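Local coordinates for hypothetical protein (Bacteroides caccae, PDB 4M8R) that is of unknown function but combines an N-terminal Ig-like domain with a domain that is probably a WD40-like beta-propeller, at residues V18-Q23 with D29-Y34; I69-R72 with M77-R80; R89-L94 with R100-K105. One frame throughout, in Å; residues are numbered along the deposited sequence.

Contact 1: residues V18-Q23 with D29-Y34. With PO4 (phosphate ion), chain F.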
# COMPACT_ATOMS: atom_id res chain seq x y z
N VAL A 18 -31.30 -8.24 -24.85
CA VAL A 18 -31.66 -7.63 -23.58
C VAL A 18 -32.70 -6.57 -23.89
O VAL A 18 -32.47 -5.71 -24.73
CB VAL A 18 -30.44 -6.98 -22.91
CG1 VAL A 18 -30.80 -6.46 -21.53
CG2 VAL A 18 -29.30 -7.98 -22.83
N THR A 19 -33.83 -6.62 -23.20
CA THR A 19 -34.91 -5.67 -23.44
C THR A 19 -34.40 -4.24 -23.28
O THR A 19 -34.68 -3.39 -24.11
CB THR A 19 -36.10 -5.91 -22.49
OG1 THR A 19 -36.60 -7.24 -22.69
CG2 THR A 19 -37.22 -4.91 -22.74
N GLU A 20 -33.63 -4.00 -22.23
CA GLU A 20 -33.13 -2.66 -21.93
C GLU A 20 -31.77 -2.39 -22.58
O GLU A 20 -31.00 -1.56 -22.09
CB GLU A 20 -33.03 -2.47 -20.41
CG GLU A 20 -34.35 -2.60 -19.66
CD GLU A 20 -34.79 -4.04 -19.42
OE1 GLU A 20 -34.05 -4.98 -19.77
OE2 GLU A 20 -35.89 -4.23 -18.87
N ALA A 21 -31.47 -3.06 -23.69
CA ALA A 21 -30.17 -2.94 -24.35
C ALA A 21 -29.83 -1.49 -24.69
O ALA A 21 -30.68 -0.74 -25.18
CB ALA A 21 -30.13 -3.79 -25.61
N ASN A 22 -28.60 -1.10 -24.38
CA ASN A 22 -28.08 0.24 -24.68
C ASN A 22 -28.79 1.39 -23.96
O ASN A 22 -28.64 2.54 -24.34
CB ASN A 22 -28.08 0.48 -26.19
CG ASN A 22 -27.23 -0.53 -26.92
OD1 ASN A 22 -26.11 -0.84 -26.51
ND2 ASN A 22 -27.76 -1.05 -28.02
N GLN A 23 -29.53 1.08 -22.90
CA GLN A 23 -30.20 2.09 -22.10
C GLN A 23 -29.48 2.23 -20.77
O GLN A 23 -28.63 1.42 -20.42
CB GLN A 23 -31.66 1.71 -21.87
CG GLN A 23 -32.49 1.63 -23.15
CD GLN A 23 -33.93 1.22 -22.89
OE1 GLN A 23 -34.39 1.15 -21.74
NE2 GLN A 23 -34.66 0.93 -23.96
N ASP A 29 -32.70 -2.32 -10.21
CA ASP A 29 -33.67 -2.53 -11.29
C ASP A 29 -33.64 -3.96 -11.79
O ASP A 29 -32.63 -4.67 -11.65
CB ASP A 29 -33.36 -1.63 -12.50
CG ASP A 29 -33.82 -0.20 -12.31
OD1 ASP A 29 -34.45 0.11 -11.27
OD2 ASP A 29 -33.57 0.62 -13.24
N ILE A 30 -34.76 -4.37 -12.38
CA ILE A 30 -34.86 -5.65 -13.07
C ILE A 30 -34.58 -5.44 -14.56
O ILE A 30 -35.21 -4.60 -15.20
CB ILE A 30 -36.27 -6.24 -12.94
CG1 ILE A 30 -36.63 -6.48 -11.47
CG2 ILE A 30 -36.39 -7.53 -13.74
CD1 ILE A 30 -35.73 -7.48 -10.77
N VAL A 31 -33.63 -6.20 -15.09
CA VAL A 31 -33.35 -6.21 -16.53
C VAL A 31 -33.85 -7.53 -17.11
O VAL A 31 -33.70 -8.58 -16.49
CB VAL A 31 -31.85 -6.01 -16.79
CG1 VAL A 31 -31.45 -6.47 -18.19
CG2 VAL A 31 -31.48 -4.55 -16.58
N HIS A 32 -34.42 -7.47 -18.31
CA HIS A 32 -35.05 -8.63 -18.93
C HIS A 32 -34.25 -9.15 -20.10
O HIS A 32 -33.77 -8.38 -20.94
CB HIS A 32 -36.44 -8.28 -19.42
CG HIS A 32 -37.33 -7.77 -18.33
ND1 HIS A 32 -37.36 -6.44 -17.96
CD2 HIS A 32 -38.19 -8.41 -17.51
CE1 HIS A 32 -38.21 -6.28 -16.97
NE2 HIS A 32 -38.73 -7.46 -16.68
N ILE A 33 -34.11 -10.47 -20.15
CA ILE A 33 -33.41 -11.16 -21.21
C ILE A 33 -34.40 -12.03 -21.94
O ILE A 33 -35.23 -12.68 -21.31
CB ILE A 33 -32.30 -12.04 -20.63
CG1 ILE A 33 -31.16 -11.17 -20.11
CG2 ILE A 33 -31.78 -13.02 -21.67
CD1 ILE A 33 -30.22 -11.91 -19.18
N TYR A 34 -34.31 -12.06 -23.27
CA TYR A 34 -35.21 -12.86 -24.09
C TYR A 34 -34.43 -13.71 -25.08
O TYR A 34 -33.26 -13.48 -25.33
CB TYR A 34 -36.21 -11.97 -24.82
CG TYR A 34 -35.59 -10.96 -25.76
CD1 TYR A 34 -35.33 -11.29 -27.08
CD2 TYR A 34 -35.28 -9.68 -25.32
CE1 TYR A 34 -34.77 -10.36 -27.95
CE2 TYR A 34 -34.72 -8.75 -26.18
CZ TYR A 34 -34.47 -9.09 -27.49
OH TYR A 34 -33.91 -8.16 -28.34
P PO4 F . -40.68 -8.90 -14.02
O1 PO4 F . -41.60 -9.08 -15.20
O2 PO4 F . -39.84 -7.66 -14.21
O3 PO4 F . -41.49 -8.71 -12.75
O4 PO4 F . -39.80 -10.12 -13.89

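Contact 2: residues I69-R72 with M77-R80. With PO4 (phosphate ion), chain F.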
# COMPACT_ATOMS: atom_id res chain seq x y z
N ILE A 69 -30.54 -14.06 -10.62
CA ILE A 69 -31.66 -14.35 -11.51
C ILE A 69 -32.95 -14.37 -10.70
O ILE A 69 -33.09 -15.17 -9.79
CB ILE A 69 -31.47 -15.71 -12.21
CG1 ILE A 69 -30.22 -15.65 -13.09
CG2 ILE A 69 -32.70 -16.06 -13.04
CD1 ILE A 69 -29.71 -17.00 -13.53
N VAL A 70 -33.89 -13.50 -11.06
CA VAL A 70 -35.13 -13.33 -10.30
C VAL A 70 -36.26 -14.22 -10.85
O VAL A 70 -36.96 -14.86 -10.09
CB VAL A 70 -35.58 -11.85 -10.31
CG1 VAL A 70 -36.90 -11.66 -9.57
CG2 VAL A 70 -34.50 -10.98 -9.68
N GLU A 71 -36.43 -14.22 -12.17
CA GLU A 71 -37.44 -15.04 -12.84
C GLU A 71 -36.77 -15.83 -13.94
O GLU A 71 -35.76 -15.40 -14.49
CB GLU A 71 -38.54 -14.17 -13.48
CG GLU A 71 -39.33 -13.31 -12.51
CD GLU A 71 -40.24 -14.11 -11.60
OE1 GLU A 71 -40.74 -15.18 -12.03
OE2 GLU A 71 -40.47 -13.67 -10.45
N ARG A 72 -37.34 -16.98 -14.27
CA ARG A 72 -36.73 -17.89 -15.22
C ARG A 72 -37.80 -18.64 -16.02
O ARG A 72 -38.68 -19.27 -15.43
CB ARG A 72 -35.82 -18.86 -14.47
CG ARG A 72 -34.96 -19.75 -15.34
CD ARG A 72 -34.39 -20.90 -14.53
NE ARG A 72 -33.44 -20.45 -13.51
CZ ARG A 72 -32.13 -20.27 -13.71
NH1 ARG A 72 -31.58 -20.47 -14.91
NH2 ARG A 72 -31.37 -19.87 -12.69
N MSE A 77 -35.46 -14.56 -19.11
CA MSE A 77 -35.19 -14.48 -17.67
C MSE A 77 -35.10 -13.06 -17.21
O MSE A 77 -34.80 -12.17 -17.99
CB MSE A 77 -33.91 -15.25 -17.33
CG MSE A 77 -32.85 -15.28 -18.43
SE MSE A 77 -31.73 -16.91 -18.24
CE MSE A 77 -31.55 -16.92 -16.30
N SER A 78 -35.38 -12.84 -15.93
CA SER A 78 -35.24 -11.54 -15.29
C SER A 78 -34.03 -11.56 -14.37
O SER A 78 -33.87 -12.49 -13.58
CB SER A 78 -36.49 -11.20 -14.47
OG SER A 78 -37.66 -11.27 -15.26
N ILE A 79 -33.18 -10.54 -14.46
CA ILE A 79 -32.02 -10.43 -13.58
C ILE A 79 -32.03 -9.11 -12.84
O ILE A 79 -32.64 -8.15 -13.31
CB ILE A 79 -30.69 -10.59 -14.35
CG1 ILE A 79 -30.47 -9.42 -15.31
CG2 ILE A 79 -30.69 -11.90 -15.11
CD1 ILE A 79 -29.22 -9.55 -16.16
N ARG A 80 -31.38 -9.06 -11.68
CA ARG A 80 -31.31 -7.84 -10.89
C ARG A 80 -29.95 -7.18 -11.09
O ARG A 80 -28.93 -7.85 -11.08
CB ARG A 80 -31.53 -8.14 -9.40
CG ARG A 80 -31.90 -6.90 -8.59
CD ARG A 80 -32.35 -7.24 -7.19
NE ARG A 80 -33.65 -7.91 -7.16
CZ ARG A 80 -34.84 -7.31 -7.31
NH1 ARG A 80 -34.92 -5.99 -7.51
NH2 ARG A 80 -35.96 -8.03 -7.26
P PO4 F . -40.68 -8.90 -14.02
O1 PO4 F . -41.60 -9.08 -15.20
O2 PO4 F . -39.84 -7.66 -14.21
O3 PO4 F . -41.49 -8.71 -12.75
O4 PO4 F . -39.80 -10.12 -13.89

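Contact 3: residues R89-L94 with R100-K105. With PO4 (phosphate ion), chain D.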
# COMPACT_ATOMS: atom_id res chain seq x y z
N ARG A 89 -20.23 0.63 -17.97
CA ARG A 89 -20.68 -0.14 -19.12
C ARG A 89 -20.71 -1.60 -18.69
O ARG A 89 -19.67 -2.17 -18.32
CB ARG A 89 -19.71 0.04 -20.30
CG ARG A 89 -19.81 -1.01 -21.40
CD ARG A 89 -18.73 -0.79 -22.44
NE ARG A 89 -18.77 -1.74 -23.55
CZ ARG A 89 -18.12 -2.90 -23.60
NH1 ARG A 89 -17.35 -3.31 -22.60
NH2 ARG A 89 -18.24 -3.67 -24.68
N VAL A 90 -21.90 -2.20 -18.72
CA VAL A 90 -22.08 -3.58 -18.29
C VAL A 90 -22.45 -4.44 -19.49
O VAL A 90 -23.46 -4.18 -20.15
CB VAL A 90 -23.18 -3.71 -17.23
CG1 VAL A 90 -23.36 -5.16 -16.80
CG2 VAL A 90 -22.85 -2.83 -16.03
N GLU A 91 -21.64 -5.46 -19.77
CA GLU A 91 -21.97 -6.43 -20.80
C GLU A 91 -22.53 -7.67 -20.12
O GLU A 91 -21.96 -8.16 -19.14
CB GLU A 91 -20.75 -6.79 -21.64
CG GLU A 91 -21.10 -7.66 -22.84
CD GLU A 91 -20.03 -7.67 -23.92
OE1 GLU A 91 -18.90 -7.19 -23.67
OE2 GLU A 91 -20.32 -8.19 -25.02
N ILE A 92 -23.64 -8.16 -20.65
CA ILE A 92 -24.41 -9.25 -20.06
C ILE A 92 -24.24 -10.51 -20.89
O ILE A 92 -24.53 -10.51 -22.09
CB ILE A 92 -25.90 -8.86 -19.97
CG1 ILE A 92 -26.05 -7.59 -19.14
CG2 ILE A 92 -26.72 -9.98 -19.35
CD1 ILE A 92 -27.43 -6.96 -19.21
N PHE A 93 -23.78 -11.58 -20.25
CA PHE A 93 -23.48 -12.84 -20.93
C PHE A 93 -24.35 -13.98 -20.43
O PHE A 93 -24.55 -14.13 -19.23
CB PHE A 93 -22.02 -13.23 -20.68
CG PHE A 93 -21.02 -12.27 -21.24
CD1 PHE A 93 -20.56 -12.41 -22.54
CD2 PHE A 93 -20.51 -11.25 -20.45
CE1 PHE A 93 -19.63 -11.53 -23.05
CE2 PHE A 93 -19.58 -10.36 -20.96
CZ PHE A 93 -19.13 -10.50 -22.26
N LEU A 94 -24.84 -14.80 -21.35
CA LEU A 94 -25.45 -16.07 -20.99
C LEU A 94 -24.34 -17.09 -20.77
O LEU A 94 -23.46 -17.25 -21.62
CB LEU A 94 -26.37 -16.57 -22.10
CG LEU A 94 -27.18 -17.83 -21.77
CD1 LEU A 94 -28.11 -17.59 -20.59
CD2 LEU A 94 -27.97 -18.29 -22.98
N ARG A 100 -19.95 -19.10 -23.11
CA ARG A 100 -20.54 -17.77 -22.89
C ARG A 100 -21.01 -17.15 -24.21
O ARG A 100 -20.38 -17.35 -25.25
CB ARG A 100 -19.55 -16.83 -22.19
CG ARG A 100 -19.42 -17.09 -20.70
CD ARG A 100 -18.58 -16.05 -19.99
NE ARG A 100 -18.56 -16.28 -18.54
CZ ARG A 100 -17.80 -17.19 -17.91
NH1 ARG A 100 -16.96 -17.98 -18.58
NH2 ARG A 100 -17.88 -17.31 -16.59
N MSE A 101 -22.13 -16.43 -24.15
CA MSE A 101 -22.66 -15.71 -25.30
C MSE A 101 -23.08 -14.34 -24.84
O MSE A 101 -23.77 -14.21 -23.83
CB MSE A 101 -23.87 -16.43 -25.90
CG MSE A 101 -24.24 -15.90 -27.28
SE MSE A 101 -25.98 -16.62 -27.87
CE MSE A 101 -26.56 -15.05 -28.91
N SER A 102 -22.67 -13.32 -25.58
CA SER A 102 -23.04 -11.95 -25.27
C SER A 102 -24.49 -11.71 -25.66
O SER A 102 -24.88 -11.99 -26.80
CB SER A 102 -22.14 -10.96 -26.00
OG SER A 102 -22.47 -9.64 -25.63
N LEU A 103 -25.28 -11.19 -24.73
CA LEU A 103 -26.68 -10.89 -24.98
C LEU A 103 -26.89 -9.42 -25.28
O LEU A 103 -27.77 -9.06 -26.06
CB LEU A 103 -27.53 -11.29 -23.78
CG LEU A 103 -27.53 -12.78 -23.43
CD1 LEU A 103 -28.16 -12.99 -22.06
CD2 LEU A 103 -28.24 -13.61 -24.49
N GLY A 104 -26.09 -8.56 -24.65
CA GLY A 104 -26.20 -7.12 -24.85
C GLY A 104 -25.48 -6.32 -23.79
O GLY A 104 -24.83 -6.87 -22.91
N LYS A 105 -25.62 -5.00 -23.88
CA LYS A 105 -24.94 -4.08 -22.98
C LYS A 105 -25.91 -3.08 -22.40
O LYS A 105 -26.90 -2.72 -23.04
CB LYS A 105 -23.85 -3.32 -23.74
CG LYS A 105 -22.86 -4.22 -24.45
CD LYS A 105 -21.88 -3.41 -25.28
CE LYS A 105 -22.56 -2.74 -26.46
NZ LYS A 105 -21.58 -2.07 -27.35
P PO4 D . -18.83 -3.71 -28.38
O1 PO4 D . -18.71 -5.14 -27.91
O2 PO4 D . -18.88 -2.76 -27.21
O3 PO4 D . -17.65 -3.33 -29.24
O4 PO4 D . -20.11 -3.60 -29.16

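Contact 1: residues V18-Q23 with D29-Y34
The imidazole of His32 is held at its edge on two sides. Its ND1 donates to Glu20 OE2 at 2.8 Å and its NE2 to phosphate oxygen O2 at 2.7 Å, while CG2 of Ile30 lies over one face, offset toward the rim. Carboxylate and ring planes are only 24° apart, and OE2 accepts through its syn lone pair, so the almost straight bond fixes the rotation of the ring. The other oxygen is used too: His32 N reaches Glu20 OE1 at 2.9 Å. Glutamate suits this place because its chain, bent at chi2 (79°), carries the carboxylate back alongside the strand, where two N-H groups of one residue can share it. The Tyr34 ring turns an edge to the backbone of the first segment, with CE2 3.8 Å from Thr19 N.

These residues lie where strand 16-18, at the border of the Ig-like domain's sheet, gives way to a type I turn from Val18 to Ala21. Val18 and Ile33 form an antiparallel non-hydrogen-bonded pair. One residue on, Thr19 N donates to His32 O at 2.9 Å, and its OG1 lies 3.4 Å from His32 CB. Val18 CG1 meets Val31 CG1 at 3.4 Å, compact branched side chains that are both buried. The phosphate, probably from the crystallisation liquor, is gripped by Ser78 OG as well.

Contact 2: residues I69-R72 with M77-R80
Backbone bonds between Val70, Glu71 and Ser78 set the register. Val70 N donates to Ser78 O at 2.7 Å, and Glu71 N makes a second, weak bond to the same oxygen at 3.4 Å. In return, Ser78 N donates to Glu71 O at 3.0 Å. Two residues of one strand thus face a single residue of the other, which is a classic beta bulge; Val70, with a helix-like psi of -46°, takes the kinked position. The bulge lies in the hairpin of strands 60-72 and 76-80, inside the sheet of the Ig-like domain, and the two short strands run antiparallel at 170°.

Apolar contacts gather on the face that carries Ile69, Met77 and Ile79. The CE methyl of Met77, present as selenomethionine, reaches Ile69 CD1 at 3.3 Å, the two side chains crossing at a slant. The Met77 chain bends at chi3 (-41°), which turns the methyl toward the partner strand. Ile69 CG1 approaches Ile79 CG2 at 4.3 Å, and Val44 of strand 43-50 packs on both Met77 and Ile79. A flexible selenomethionine and branched isoleucines, all apolar, suit this face.

The charged and polar side chains make further contacts. Arg72 runs beside Met77 in the same direction, and Met77 CE lies over one face of its guanidinium, 3.8 Å from NH1; that nitrogen is hydrogen-bonded to Asp42 O. Val70 CG2 comes obliquely to the Arg80 guanidinium, 4.1 Å from NE. On the face of Glu71 and Ser78, OG of the small serine lies 3.5 Å from Glu71 CB and donates a hydrogen bond to phosphate O4, the ion that His32 also binds.

Contact 3: residues R89-L94 with R100-K105
This is the pairing of two neighbouring antiparallel strands, 88-96 and 99-108, which form a strongly twisted hairpin of the Ig-like domain; the short segments run at 135° to each other. Four backbone hydrogen bonds join them. Ile92 N donates to Gly104 O at 2.9 Å and Ile92 O accepts from Leu103 N at 2.8 Å. Further toward the turn, Leu94 and Met101 exchange a reciprocal pair of bonds.

Leu103 and Gly104 both face Ile92, making a classic beta bulge. Gly104 has phi 165°, a fully stretched conformation with positive phi that a residue without a side chain adopts easily. At the bulge, CD1 of Leu103 lies against Leu94 CB at 4.0 Å and Ile92 CG2 at 4.3 Å; Ile92 and Leu103 pack on Val18 and Ile33 of strands 16-18 and 30-36, while Leu94 packs on Leu12, Val13 and Phe38.

The face of Glu91, Phe93, Ser102 and Lys105 is more polar and meets the second subunit. Glu91 extends fully, and its OE2 accepts from Ser102 OG at 2.7 Å through the anti lone pair, while OE1 bonds Asn238 of the second subunit. Phe93 turns CD1 to within 3.7 Å of Ser102 CA, and its ring is stacked edge-to-face with Phe191 of that subunit.

At the open end of the hairpin two cations gather round a phosphate, probably from the crystallisation liquor. Arg89 NH2 binds phosphate O2 at 2.8 Å, with the ion at the guanidinium edge. Lys105, bent at chi3 (-68°), swings NZ to O2 and O4. Arg213 and Asn238 of the second subunit also bond this ion.

How the contacts relate
The three contacts follow one another along the chain and all lie in the sheet of the N-terminal Ig-like domain, on the same side of the chain's centre. Contacts 1 and 2 have centres about 11 Å apart and share the border between neighbouring strands 30-36 and 76-80, joined by probable backbone bonds; one phosphate touches both. Contact 3 lies about 10 Å from contact 1 and 14 Å from contact 2. Asn22 is probably bonded to Lys105, apolar residues of contacts 1 and 3 pack together, and Ile79 meets Ile92. Apolar side chains from all three contacts therefore pack into one interior, while contact 3 faces the second subunit broadly and contact 2 touches it through Arg72.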